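Local structure of glycosyl hydrolases family 2, sugar binding domain protein (Bacteroides uniformis str. 3978 T3 ii, 6D1P) at residues P637-E642 and Q706-R711; S549-I554 and H628-R633; W713-R718 and A748-E753; K641-Y646 and V652-N657. The protein is a beta-glucuronidase of glycosyl hydrolase family 2 from a human gut bacterium, probably cleaving terminal glucuronic acid from O-glycosides. All coordinates share one frame; numbering follows the deposited sequence.

Contact 1 (P637-E642 and Q706-R711); sequences PGEPKE and QEYQTR
K641 packs against Y708, the two side chains crossing at about a right angle. CG of the lysine lies 3.8 Å from CE1 of Y708, and the bend at its second torsion (chi2 -56°) brings CE round to 3.5 Å from the Y708 OH. A second patch lies further out, where the ring of P637 leans on T710: CG of P637 is 3.8 Å from T710 CB, and T710 CG2 reaches 3.7 Å from P637 CA. Polar links run within segment 637-642, where K641 NZ forms a weak salt bridge with E639 OE1 at 3.2 Å; the same OE1 accepts a hydrogen bond from K636 N. The phenol OH of Y708 is hydrogen-bonded to the backbone O of K636, just ahead of P637, and T710 OG1 to the carboxylate of E684. A phenylalanine in place of Y708 would keep the ring against K641 but would probably leave the K636 carbonyl without its mate and hold the loop less firmly. Strand 698-709, which ends beside this loop, runs between strands 632-634 and 685-695 in one sheet of the domain, whereas strand 641-647 belongs to the three-stranded sheet facing it; R633 and L682 pack against both K641 and Y708.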
loop_
_atom_site.group_PDB
_atom_site.type_symbol
_atom_site.label_atom_id
_atom_site.label_comp_id
_atom_site.label_asym_id
_atom_site.label_seq_id
_atom_site.Cartn_x
_atom_site.Cartn_y
_atom_site.Cartn_z
ATOM N N PRO A 637 49.362 -17.580 13.587
ATOM C CA PRO A 637 50.397 -16.545 13.762
ATOM C C PRO A 637 51.637 -16.867 12.939
ATOM O O PRO A 637 52.147 -17.990 12.967
ATOM C CB PRO A 637 50.693 -16.574 15.268
ATOM C CG PRO A 637 49.523 -17.307 15.894
ATOM C CD PRO A 637 49.031 -18.266 14.852
ATOM N N GLY A 638 52.102 -15.876 12.183
ATOM C CA GLY A 638 53.251 -16.038 11.316
ATOM C C GLY A 638 52.993 -16.782 10.025
ATOM O O GLY A 638 53.875 -16.789 9.151
ATOM N N GLU A 639 51.822 -17.405 9.873
ATOM C CA GLU A 639 51.479 -18.105 8.639
ATOM C C GLU A 639 51.501 -17.141 7.456
ATOM O O GLU A 639 50.938 -16.044 7.551
ATOM C CB GLU A 639 50.097 -18.740 8.760
ATOM C CG GLU A 639 49.420 -18.912 7.415
ATOM C CD GLU A 639 48.085 -19.615 7.495
ATOM O OE1 GLU A 639 47.307 -19.371 8.443
ATOM O OE2 GLU A 639 47.804 -20.425 6.590
ATOM N N PRO A 640 52.131 -17.502 6.336
ATOM C CA PRO A 640 52.152 -16.589 5.184
ATOM C C PRO A 640 50.772 -16.481 4.550
ATOM O O PRO A 640 50.067 -17.479 4.374
ATOM C CB PRO A 640 53.162 -17.238 4.232
ATOM C CG PRO A 640 53.072 -18.694 4.560
ATOM C CD PRO A 640 52.812 -18.779 6.044
ATOM N N LYS A 641 50.392 -15.251 4.209
ATOM C CA LYS A 641 49.044 -14.940 3.756
ATOM C C LYS A 641 49.082 -14.395 2.341
ATOM O O LYS A 641 49.946 -13.580 2.004
ATOM C CB LYS A 641 48.351 -13.923 4.682
ATOM C CG LYS A 641 47.771 -14.560 5.920
ATOM C CD LYS A 641 46.801 -15.684 5.534
ATOM C CE LYS A 641 46.294 -16.406 6.771
ATOM N NZ LYS A 641 45.434 -17.585 6.491
ATOM N N GLU A 642 48.119 -14.837 1.534
ATOM C CA GLU A 642 48.050 -14.468 0.130
ATOM C C GLU A 642 47.480 -13.065 -0.053
ATOM O O GLU A 642 46.537 -12.660 0.639
ATOM C CB GLU A 642 47.196 -15.486 -0.622
ATOM C CG GLU A 642 46.875 -15.146 -2.061
ATOM C CD GLU A 642 45.551 -15.763 -2.486
ATOM O OE1 GLU A 642 44.480 -15.250 -2.045
ATOM O OE2 GLU A 642 45.586 -16.779 -3.221
ATOM N N GLN A 706 45.143 -3.582 6.769
ATOM C CA GLN A 706 44.270 -4.635 7.267
ATOM C C GLN A 706 44.784 -5.121 8.611
ATOM O O GLN A 706 45.989 -5.277 8.800
ATOM C CB GLN A 706 44.182 -5.839 6.307
ATOM C CG GLN A 706 43.746 -5.532 4.888
ATOM C CD GLN A 706 43.840 -6.750 3.968
ATOM O OE1 GLN A 706 44.847 -7.470 3.973
ATOM N NE2 GLN A 706 42.772 -6.999 3.191
ATOM N N GLU A 707 43.869 -5.370 9.539
ATOM C CA GLU A 707 44.239 -6.056 10.761
ATOM C C GLU A 707 44.422 -7.540 10.483
ATOM O O GLU A 707 43.768 -8.120 9.615
ATOM C CB GLU A 707 43.172 -5.865 11.838
ATOM C CG GLU A 707 42.899 -4.412 12.200
ATOM C CD GLU A 707 43.858 -3.885 13.247
ATOM O OE1 GLU A 707 44.452 -4.712 13.983
ATOM O OE2 GLU A 707 44.019 -2.643 13.329
ATOM N N TYR A 708 45.314 -8.161 11.234
ATOM C CA TYR A 708 45.513 -9.597 11.143
ATOM C C TYR A 708 45.177 -10.185 12.495
ATOM O O TYR A 708 45.766 -9.793 13.509
ATOM C CB TYR A 708 46.946 -9.944 10.730
ATOM C CG TYR A 708 47.133 -11.418 10.497
ATOM C CD1 TYR A 708 46.393 -12.085 9.518
ATOM C CD2 TYR A 708 48.028 -12.157 11.257
ATOM C CE1 TYR A 708 46.548 -13.452 9.302
ATOM C CE2 TYR A 708 48.196 -13.524 11.047
ATOM C CZ TYR A 708 47.454 -14.166 10.068
ATOM O OH TYR A 708 47.610 -15.520 9.854
ATOM N N GLN A 709 44.225 -11.104 12.513
ATOM C CA GLN A 709 43.692 -11.652 13.749
ATOM C C GLN A 709 44.038 -13.129 13.823
ATOM O O GLN A 709 43.662 -13.908 12.942
ATOM C CB GLN A 709 42.182 -11.434 13.833
ATOM C CG GLN A 709 41.452 -12.324 14.832
ATOM C CD GLN A 709 39.949 -12.053 14.847
ATOM O OE1 GLN A 709 39.512 -10.898 14.737
ATOM N NE2 GLN A 709 39.152 -13.117 14.966
ATOM N N THR A 710 44.754 -13.505 14.875
ATOM C CA THR A 710 45.195 -14.875 15.051
ATOM C C THR A 710 44.352 -15.633 16.051
ATOM O O THR A 710 44.392 -16.863 16.060
ATOM C CB THR A 710 46.660 -14.910 15.492
ATOM O OG1 THR A 710 46.801 -14.186 16.722
ATOM C CG2 THR A 710 47.532 -14.271 14.426
ATOM N N ARG A 711 43.581 -14.943 16.879
ATOM C CA ARG A 711 42.653 -15.656 17.739
ATOM C C ARG A 711 41.488 -16.178 16.902
ATOM O O ARG A 711 41.037 -15.527 15.954
ATOM C CB ARG A 711 42.185 -14.757 18.882
ATOM C CG ARG A 711 43.331 -14.356 19.800
ATOM C CD ARG A 711 42.894 -14.102 21.238
ATOM N NE ARG A 711 41.908 -15.077 21.708
ATOM C CZ ARG A 711 41.442 -15.119 22.956
ATOM N NH1 ARG A 711 40.528 -16.020 23.316
ATOM N NH2 ARG A 711 41.899 -14.251 23.850
#

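Contact 2 (S549-I554 and H628-R633); sequences SESYII and HSWPVR
The first turn of helix 550-564, in the TIM-barrel region of the enzyme, meets the loop that leads into strand 632-634 of the following beta-sandwich domain. S551 turns its OG toward the indole of W630, 3.8 Å from CZ3, an oblique approach. The hydroxyl's hydrogen bonds go instead to Y626 OH and M523 N. One face of the indole is covered from its own segment, with R633 CD 3.6 Å above the plane over the ring centre. S549 is the N-cap of the helix: its OG accepts from Y552 N at 3.0 Å, with an N-H...O angle of 158°. This fixes the turn from which E550 reaches across to S629. The carboxylate OE2 of E550 stays 3.6 Å from S629 OG; a water modelled between the two oxygens sits too close to OE2, and the bridge it would make is doubtful. The same two residues are tied into the neighbouring loop, E550 OE2 by G520 N and S629 OG by NE2 of H522.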
loop_
_atom_site.group_PDB
_atom_site.type_symbol
_atom_site.label_atom_id
_atom_site.label_comp_id
_atom_site.label_asym_id
_atom_site.label_seq_id
_atom_site.Cartn_x
_atom_site.Cartn_y
_atom_site.Cartn_z
ATOM N N SER A 549 30.762 -14.764 -0.979
ATOM C CA SER A 549 31.814 -13.790 -0.715
ATOM C C SER A 549 32.328 -13.157 -2.014
ATOM O O SER A 549 32.188 -13.701 -3.114
ATOM C CB SER A 549 32.981 -14.458 -0.004
ATOM O OG SER A 549 33.645 -15.304 -0.939
ATOM N N GLU A 550 32.930 -11.980 -1.867
ATOM C CA GLU A 550 33.664 -11.402 -2.985
ATOM C C GLU A 550 34.874 -12.247 -3.338
ATOM O O GLU A 550 35.272 -12.294 -4.506
ATOM C CB GLU A 550 34.088 -9.968 -2.666
ATOM C CG GLU A 550 32.889 -9.008 -2.515
ATOM C CD GLU A 550 33.269 -7.533 -2.650
ATOM O OE1 GLU A 550 33.765 -7.106 -3.729
ATOM O OE2 GLU A 550 33.063 -6.796 -1.651
ATOM N N SER A 551 35.450 -12.930 -2.346
ATOM C CA SER A 551 36.638 -13.740 -2.579
ATOM C C SER A 551 36.371 -14.808 -3.620
ATOM O O SER A 551 37.201 -15.049 -4.512
ATOM C CB SER A 551 37.092 -14.379 -1.273
ATOM O OG SER A 551 37.393 -13.377 -0.323
ATOM N N TYR A 552 35.202 -15.450 -3.530
ATOM C CA TYR A 552 34.884 -16.474 -4.499
ATOM C C TYR A 552 34.667 -15.861 -5.874
ATOM O O TYR A 552 35.273 -16.297 -6.863
ATOM C CB TYR A 552 33.665 -17.281 -4.064
ATOM C CG TYR A 552 33.285 -18.249 -5.143
ATOM C CD1 TYR A 552 34.049 -19.398 -5.381
ATOM C CD2 TYR A 552 32.207 -17.991 -5.980
ATOM C CE1 TYR A 552 33.712 -20.287 -6.413
ATOM C CE2 TYR A 552 31.870 -18.870 -7.009
ATOM C CZ TYR A 552 32.620 -20.017 -7.216
ATOM O OH TYR A 552 32.272 -20.870 -8.240
ATOM N N ILE A 553 33.837 -14.823 -5.957
ATOM C CA ILE A 553 33.447 -14.365 -7.284
ATOM C C ILE A 553 34.626 -13.743 -8.017
ATOM O O ILE A 553 34.668 -13.751 -9.251
ATOM C CB ILE A 553 32.252 -13.399 -7.210
ATOM C CG1 ILE A 553 31.429 -13.510 -8.501
ATOM C CG2 ILE A 553 32.710 -11.961 -6.996
ATOM C CD1 ILE A 553 30.717 -14.841 -8.657
ATOM N N ILE A 554 35.594 -13.194 -7.283
ATOM C CA ILE A 554 36.757 -12.584 -7.922
ATOM C C ILE A 554 37.555 -13.640 -8.683
ATOM O O ILE A 554 37.942 -13.445 -9.841
ATOM C CB ILE A 554 37.597 -11.863 -6.850
ATOM C CG1 ILE A 554 37.025 -10.456 -6.630
ATOM C CG2 ILE A 554 39.079 -11.845 -7.208
ATOM C CD1 ILE A 554 37.359 -9.870 -5.300
ATOM N N HIS A 628 40.590 -3.650 -0.221
ATOM C CA HIS A 628 40.194 -2.341 0.290
ATOM C C HIS A 628 38.999 -2.444 1.238
ATOM O O HIS A 628 38.906 -1.695 2.220
ATOM C CB HIS A 628 39.843 -1.408 -0.865
ATOM C CG HIS A 628 41.023 -0.845 -1.582
ATOM N ND1 HIS A 628 41.406 0.472 -1.456
ATOM C CD2 HIS A 628 41.887 -1.406 -2.460
ATOM C CE1 HIS A 628 42.461 0.697 -2.214
ATOM N NE2 HIS A 628 42.774 -0.426 -2.835
ATOM N N SER A 629 38.057 -3.348 0.944
ATOM C CA SER A 629 36.880 -3.546 1.777
ATOM C C SER A 629 37.013 -4.764 2.685
ATOM O O SER A 629 36.003 -5.284 3.171
ATOM C CB SER A 629 35.620 -3.652 0.908
ATOM O OG SER A 629 35.550 -4.890 0.200
ATOM N N TRP A 630 38.239 -5.217 2.943
ATOM C CA TRP A 630 38.494 -6.389 3.782
ATOM C C TRP A 630 39.317 -5.929 4.982
ATOM O O TRP A 630 40.557 -5.888 4.919
ATOM C CB TRP A 630 39.197 -7.476 2.966
ATOM C CG TRP A 630 39.319 -8.813 3.630
ATOM C CD1 TRP A 630 39.119 -9.106 4.952
ATOM C CD2 TRP A 630 39.684 -10.052 2.995
ATOM N NE1 TRP A 630 39.332 -10.449 5.178
ATOM C CE2 TRP A 630 39.675 -11.050 3.992
ATOM C CE3 TRP A 630 40.011 -10.411 1.678
ATOM C CZ2 TRP A 630 39.987 -12.381 3.716
ATOM C CZ3 TRP A 630 40.300 -11.737 1.405
ATOM C CH2 TRP A 630 40.296 -12.702 2.418
ATOM N N PRO A 631 38.662 -5.561 6.107
ATOM C CA PRO A 631 39.381 -4.874 7.191
ATOM C C PRO A 631 40.173 -5.809 8.096
ATOM O O PRO A 631 41.186 -5.401 8.682
ATOM C CB PRO A 631 38.257 -4.177 7.977
ATOM C CG PRO A 631 36.913 -4.716 7.378
ATOM C CD PRO A 631 37.251 -5.828 6.455
ATOM N N VAL A 632 39.722 -7.053 8.237
ATOM C CA VAL A 632 40.331 -7.998 9.164
ATOM C C VAL A 632 40.593 -9.315 8.435
ATOM O O VAL A 632 39.649 -10.051 8.109
ATOM C CB VAL A 632 39.458 -8.235 10.403
ATOM C CG1 VAL A 632 40.101 -9.280 11.293
ATOM C CG2 VAL A 632 39.271 -6.938 11.166
ATOM N N ARG A 633 41.870 -9.622 8.207
ATOM C CA ARG A 633 42.350 -10.928 7.763
ATOM C C ARG A 633 42.549 -11.858 8.963
ATOM O O ARG A 633 42.587 -11.427 10.121
ATOM C CB ARG A 633 43.671 -10.785 7.016
ATOM C CG ARG A 633 43.701 -9.699 5.968
ATOM C CD ARG A 633 43.166 -10.207 4.656
ATOM N NE ARG A 633 43.811 -11.449 4.201
ATOM C CZ ARG A 633 44.807 -11.493 3.322
ATOM N NH1 ARG A 633 45.276 -10.353 2.828
ATOM N NH2 ARG A 633 45.320 -12.668 2.924
HETATM O O HOH W 1 33.209 -4.390 -1.855
#

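Contact 3 (W713-R718 and A748-E753); sequences WGKPSR and ACQFIE
P716 faces A748 and Q750 where the linker leaving the beta-sandwich domain enters the C-terminal beta domain. Immediately after the proline, S717 and R718 both face I738, forming a classic beta bulge at the start of strand 718-723. The pyrrolidine ring presents its CG corner to both partners. A748 CB meets that corner at 3.9 Å, an apolar touch, while the Q750 amide comes in at a slant to the ring, with NE2 3.6 Å from P716 CG and OE1 3.9 Å from the same carbon. Q750 reaches the proline by folding back at its second torsion (chi2 77°), which brings the amide to the CG corner. The side chains of A748 and Q750 also touch L737 of strand 730-738, which backs them both. K715 arrives differently. Its long chain, bent at three successive torsions, crosses Q750 obliquely and leaves NZ 4.1 Å from NE2, two donors that do not bond directly. With an alanine here instead of Q750, the CG corner of P716 would probably be left to A748 alone, and a water that bridges to K715 would lose one of its two donors. Nearby, W713 hydrogen-bonds D747 through its NE1 and sets its ring edge-to-face with that of W634. The water joining the two side chains accepts from K715 NZ at 3.1 Å and from Q750 NE2 at 3.2 Å.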
loop_
_atom_site.group_PDB
_atom_site.type_symbol
_atom_site.label_atom_id
_atom_site.label_comp_id
_atom_site.label_asym_id
_atom_site.label_seq_id
_atom_site.Cartn_x
_atom_site.Cartn_y
_atom_site.Cartn_z
ATOM N N TRP A 713 37.473 -18.029 16.862
ATOM C CA TRP A 713 36.226 -17.547 17.436
ATOM C C TRP A 713 35.207 -18.667 17.570
ATOM O O TRP A 713 35.173 -19.602 16.766
ATOM C CB TRP A 713 35.628 -16.415 16.596
ATOM C CG TRP A 713 35.367 -16.812 15.183
ATOM C CD1 TRP A 713 34.214 -17.343 14.679
ATOM C CD2 TRP A 713 36.282 -16.719 14.085
ATOM N NE1 TRP A 713 34.354 -17.582 13.337
ATOM C CE2 TRP A 713 35.612 -17.206 12.945
ATOM C CE3 TRP A 713 37.600 -16.269 13.957
ATOM C CZ2 TRP A 713 36.218 -17.266 11.689
ATOM C CZ3 TRP A 713 38.207 -16.325 12.702
ATOM C CH2 TRP A 713 37.513 -16.818 11.586
ATOM N N GLY A 714 34.378 -18.561 18.605
ATOM C CA GLY A 714 33.219 -19.413 18.774
ATOM C C GLY A 714 31.998 -18.831 18.087
ATOM O O GLY A 714 32.094 -17.935 17.243
ATOM N N LYS A 715 30.825 -19.354 18.460
ATOM C CA LYS A 715 29.606 -18.886 17.815
ATOM C C LYS A 715 29.244 -17.483 18.299
ATOM O O LYS A 715 29.605 -17.094 19.409
ATOM C CB LYS A 715 28.444 -19.838 18.081
ATOM C CG LYS A 715 28.333 -20.993 17.064
ATOM C CD LYS A 715 28.728 -20.581 15.618
ATOM C CE LYS A 715 27.760 -21.132 14.551
ATOM N NZ LYS A 715 26.443 -20.405 14.536
ATOM N N PRO A 716 28.562 -16.695 17.467
ATOM C CA PRO A 716 28.176 -15.343 17.884
ATOM C C PRO A 716 27.403 -15.344 19.193
ATOM O O PRO A 716 26.604 -16.240 19.474
ATOM C CB PRO A 716 27.325 -14.849 16.713
ATOM C CG PRO A 716 27.972 -15.502 15.522
ATOM C CD PRO A 716 28.352 -16.894 16.018
ATOM N N SER A 717 27.667 -14.318 19.999
ATOM C CA SER A 717 27.166 -14.251 21.363
ATOM C C SER A 717 26.771 -12.844 21.806
ATOM O O SER A 717 25.916 -12.718 22.686
ATOM C CB SER A 717 28.230 -14.825 22.315
ATOM O OG SER A 717 28.086 -14.403 23.657
ATOM N N ARG A 718 27.332 -11.786 21.227
ATOM C CA ARG A 718 26.954 -10.428 21.573
ATOM C C ARG A 718 27.033 -9.572 20.324
ATOM O O ARG A 718 27.774 -9.875 19.385
ATOM C CB ARG A 718 27.862 -9.802 22.651
ATOM C CG ARG A 718 27.591 -10.227 24.071
ATOM C CD ARG A 718 27.511 -9.008 24.993
ATOM N NE ARG A 718 28.797 -8.354 25.224
ATOM C CZ ARG A 718 28.937 -7.048 25.448
ATOM N NH1 ARG A 718 27.876 -6.250 25.459
ATOM N NH2 ARG A 718 30.140 -6.531 25.651
ATOM N N ALA A 748 30.689 -15.014 10.368
ATOM C CA ALA A 748 29.277 -14.918 10.734
ATOM C C ALA A 748 28.475 -14.281 9.602
ATOM O O ALA A 748 28.889 -13.265 9.040
ATOM C CB ALA A 748 29.113 -14.109 12.023
ATOM N N CYS A 749 27.325 -14.881 9.275
ATOM C CA CYS A 749 26.437 -14.398 8.220
ATOM C C CYS A 749 25.011 -14.069 8.686
ATOM O O CYS A 749 24.161 -13.766 7.837
ATOM C CB CYS A 749 26.347 -15.436 7.086
ATOM S SG CYS A 749 27.936 -15.896 6.359
ATOM N N GLN A 750 24.715 -14.150 9.988
ATOM C CA GLN A 750 23.375 -13.843 10.498
ATOM C C GLN A 750 22.838 -12.548 9.910
ATOM O O GLN A 750 23.555 -11.543 9.802
ATOM C CB GLN A 750 23.380 -13.699 12.028
ATOM C CG GLN A 750 23.555 -14.982 12.837
ATOM C CD GLN A 750 24.993 -15.491 12.861
ATOM O OE1 GLN A 750 25.908 -14.883 12.272
ATOM N NE2 GLN A 750 25.196 -16.624 13.526
ATOM N N PHE A 751 21.564 -12.578 9.545
ATOM C CA PHE A 751 20.810 -11.349 9.337
ATOM C C PHE A 751 20.838 -10.490 10.592
ATOM O O PHE A 751 20.658 -10.980 11.713
ATOM C CB PHE A 751 19.356 -11.656 8.958
ATOM C CG PHE A 751 19.155 -11.864 7.494
ATOM C CD1 PHE A 751 19.282 -10.800 6.613
ATOM C CD2 PHE A 751 18.866 -13.127 6.985
ATOM C CE1 PHE A 751 19.118 -10.984 5.232
ATOM C CE2 PHE A 751 18.679 -13.313 5.633
ATOM C CZ PHE A 751 18.810 -12.240 4.746
ATOM N N ILE A 752 21.057 -9.196 10.391
ATOM C CA ILE A 752 21.022 -8.208 11.456
ATOM C C ILE A 752 20.033 -7.128 11.044
ATOM O O ILE A 752 19.964 -6.768 9.864
ATOM C CB ILE A 752 22.429 -7.631 11.727
ATOM C CG1 ILE A 752 23.316 -8.698 12.353
ATOM C CG2 ILE A 752 22.364 -6.489 12.703
ATOM C CD1 ILE A 752 24.787 -8.402 12.178
ATOM N N GLU A 753 19.252 -6.640 12.014
ATOM C CA GLU A 753 18.209 -5.641 11.802
ATOM C C GLU A 753 18.453 -4.383 12.625
ATOM O O GLU A 753 18.793 -4.458 13.803
ATOM C CB GLU A 753 16.842 -6.185 12.183
ATOM C CG GLU A 753 16.445 -7.374 11.372
ATOM C CD GLU A 753 15.119 -7.921 11.818
ATOM O OE1 GLU A 753 14.656 -7.497 12.892
ATOM O OE2 GLU A 753 14.546 -8.763 11.101
HETATM O O HOH W 2 27.784 -18.259 12.729
#

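Contact 4 (K641-Y646 and V652-N657); sequences KEILVY and VELFVN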
loop_
_atom_site.group_PDB
_atom_site.type_symbol
_atom_site.label_atom_id
_atom_site.label_comp_id
_atom_site.label_asym_id
_atom_site.label_seq_id
_atom_site.Cartn_x
_atom_site.Cartn_y
_atom_site.Cartn_z
ATOM N N LYS A 641 50.392 -15.251 4.209
ATOM C CA LYS A 641 49.044 -14.940 3.756
ATOM C C LYS A 641 49.082 -14.395 2.341
ATOM O O LYS A 641 49.946 -13.580 2.004
ATOM C CB LYS A 641 48.351 -13.923 4.682
ATOM C CG LYS A 641 47.771 -14.560 5.920
ATOM C CD LYS A 641 46.801 -15.684 5.534
ATOM C CE LYS A 641 46.294 -16.406 6.771
ATOM N NZ LYS A 641 45.434 -17.585 6.491
ATOM N N GLU A 642 48.119 -14.837 1.534
ATOM C CA GLU A 642 48.050 -14.468 0.130
ATOM C C GLU A 642 47.480 -13.065 -0.053
ATOM O O GLU A 642 46.537 -12.660 0.639
ATOM C CB GLU A 642 47.196 -15.486 -0.622
ATOM C CG GLU A 642 46.875 -15.146 -2.061
ATOM C CD GLU A 642 45.551 -15.763 -2.486
ATOM O OE1 GLU A 642 44.480 -15.250 -2.045
ATOM O OE2 GLU A 642 45.586 -16.779 -3.221
ATOM N N ILE A 643 48.076 -12.324 -0.991
ATOM C CA ILE A 643 47.619 -11.007 -1.419
ATOM C C ILE A 643 47.545 -11.027 -2.939
ATOM O O ILE A 643 48.532 -11.355 -3.606
ATOM C CB ILE A 643 48.560 -9.878 -0.939
ATOM C CG1 ILE A 643 48.494 -9.690 0.566
ATOM C CG2 ILE A 643 48.247 -8.550 -1.618
ATOM C CD1 ILE A 643 49.461 -10.555 1.333
ATOM N N LEU A 644 46.382 -10.692 -3.489
ATOM C CA LEU A 644 46.204 -10.620 -4.934
ATOM C C LEU A 644 46.109 -9.165 -5.366
ATOM O O LEU A 644 45.563 -8.325 -4.653
ATOM C CB LEU A 644 44.943 -11.367 -5.386
ATOM C CG LEU A 644 44.685 -12.749 -4.786
ATOM C CD1 LEU A 644 43.230 -13.235 -5.064
ATOM C CD2 LEU A 644 45.715 -13.760 -5.264
ATOM N N VAL A 645 46.622 -8.866 -6.545
ATOM C CA VAL A 645 46.552 -7.513 -7.072
ATOM C C VAL A 645 45.975 -7.576 -8.470
ATOM O O VAL A 645 46.356 -8.440 -9.270
ATOM C CB VAL A 645 47.929 -6.827 -7.084
ATOM C CG1 VAL A 645 47.806 -5.466 -7.711
ATOM C CG2 VAL A 645 48.469 -6.704 -5.667
ATOM N N TYR A 646 45.064 -6.671 -8.773
ATOM C CA TYR A 646 44.449 -6.645 -10.091
ATOM C C TYR A 646 44.926 -5.375 -10.782
ATOM O O TYR A 646 44.494 -4.265 -10.456
ATOM C CB TYR A 646 42.921 -6.794 -9.995
ATOM C CG TYR A 646 42.603 -8.242 -9.677
ATOM C CD1 TYR A 646 42.448 -9.187 -10.705
ATOM C CD2 TYR A 646 42.567 -8.696 -8.356
ATOM C CE1 TYR A 646 42.213 -10.530 -10.420
ATOM C CE2 TYR A 646 42.342 -10.033 -8.064
ATOM C CZ TYR A 646 42.176 -10.946 -9.108
ATOM O OH TYR A 646 41.957 -12.266 -8.818
ATOM N N VAL A 652 54.423 -5.019 -11.391
ATOM C CA VAL A 652 53.842 -4.525 -10.156
ATOM C C VAL A 652 54.741 -4.979 -9.031
ATOM O O VAL A 652 55.112 -6.156 -8.967
ATOM C CB VAL A 652 52.407 -5.048 -9.931
ATOM C CG1 VAL A 652 51.943 -4.726 -8.519
ATOM C CG2 VAL A 652 51.471 -4.466 -10.974
ATOM N N GLU A 653 55.089 -4.059 -8.144
ATOM C CA GLU A 653 55.843 -4.396 -6.951
ATOM C C GLU A 653 54.966 -4.216 -5.718
ATOM O O GLU A 653 54.273 -3.198 -5.578
ATOM C CB GLU A 653 57.113 -3.552 -6.842
ATOM C CG GLU A 653 57.927 -3.893 -5.605
ATOM C CD GLU A 653 59.368 -3.404 -5.667
ATOM O OE1 GLU A 653 60.170 -3.961 -4.882
ATOM O OE2 GLU A 653 59.681 -2.493 -6.486
ATOM N N LEU A 654 55.012 -5.206 -4.832
ATOM C CA LEU A 654 54.264 -5.200 -3.593
ATOM C C LEU A 654 55.196 -4.853 -2.445
ATOM O O LEU A 654 56.348 -5.297 -2.411
ATOM C CB LEU A 654 53.619 -6.566 -3.343
ATOM C CG LEU A 654 52.596 -6.572 -2.211
ATOM C CD1 LEU A 654 51.342 -5.823 -2.645
ATOM C CD2 LEU A 654 52.279 -7.990 -1.759
ATOM N N PHE A 655 54.695 -4.056 -1.508
ATOM C CA PHE A 655 55.420 -3.753 -0.284
ATOM C C PHE A 655 54.512 -4.070 0.889
ATOM O O PHE A 655 53.337 -3.682 0.888
ATOM C CB PHE A 655 55.856 -2.286 -0.208
ATOM C CG PHE A 655 56.593 -1.787 -1.420
ATOM C CD1 PHE A 655 57.983 -1.773 -1.447
ATOM C CD2 PHE A 655 55.901 -1.271 -2.503
ATOM C CE1 PHE A 655 58.664 -1.287 -2.559
ATOM C CE2 PHE A 655 56.576 -0.792 -3.624
ATOM C CZ PHE A 655 57.960 -0.799 -3.646
ATOM N N VAL A 656 55.057 -4.762 1.882
ATOM C CA VAL A 656 54.348 -5.076 3.112
ATOM C C VAL A 656 55.144 -4.494 4.278
ATOM O O VAL A 656 56.313 -4.856 4.482
ATOM C CB VAL A 656 54.142 -6.586 3.269
ATOM C CG1 VAL A 656 53.365 -6.886 4.549
ATOM C CG2 VAL A 656 53.414 -7.113 2.052
ATOM N N ASN A 657 54.516 -3.577 5.025
ATOM C CA ASN A 657 55.138 -2.936 6.189
ATOM C C ASN A 657 56.504 -2.338 5.838
ATOM O O ASN A 657 57.475 -2.462 6.587
ATOM C CB ASN A 657 55.243 -3.926 7.356
ATOM C CG ASN A 657 53.889 -4.252 7.971
ATOM O OD1 ASN A 657 52.960 -3.442 7.909
ATOM N ND2 ASN A 657 53.774 -5.431 8.580
#
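Strands 641-646 and 652-656 run roughly antiparallel, their directions 143° apart, but their axes come no nearer than 9.6 Å, the spacing of two sheets packed face to face rather than of neighbours in one sheet. I643 and V645 point from the first strand toward V652 and L654 on the second. The chi1 of I643 (-69°) sets CG1 beside the backbone N and puts CG2 opposite that nitrogen, where it meets L654 CD2 at 4.1 Å, the two side chains crossing at a slant. L654 spreads its other methyl to V645, CD1 standing 4.3 Å from V645 CG2. The remaining branch of V645, CG1, meets CG1 of V652, also at 4.3 Å. One leucine thus straddles two residues of the facing strand. L654 also touches W678 and I689, while L623 lies against both V645 and V652, so each sheet of the sandwich contributes to the same interior. Only methyl groups meet between these two strands, and all four residues are buried: the association rests on hydrophobic and dispersion forces, without the directional demands of polar partners.

The four contacts follow the chain from the TIM-barrel region through the beta-sandwich domain to the C-terminal beta domain. Contacts 1 and 4 share K641 and E642, with centres about 14 Å apart: contact 4 forms part of the sandwich interior, and contact 1 lies at the start of the same strand. Contact 2 joins this sandwich to the barrel, and R633 links it to both, its NH2 lying 2.6 Å from E642 O, a probable hydrogen bond. I554 also packs on Y646, bringing the helix of contact 2 against the strand of contact 4. Contact 3 stands apart, its centre about 30 Å from that of contact 4, although its first segment closely follows 706-711. None of the potassium or sodium ligands belongs to these segments.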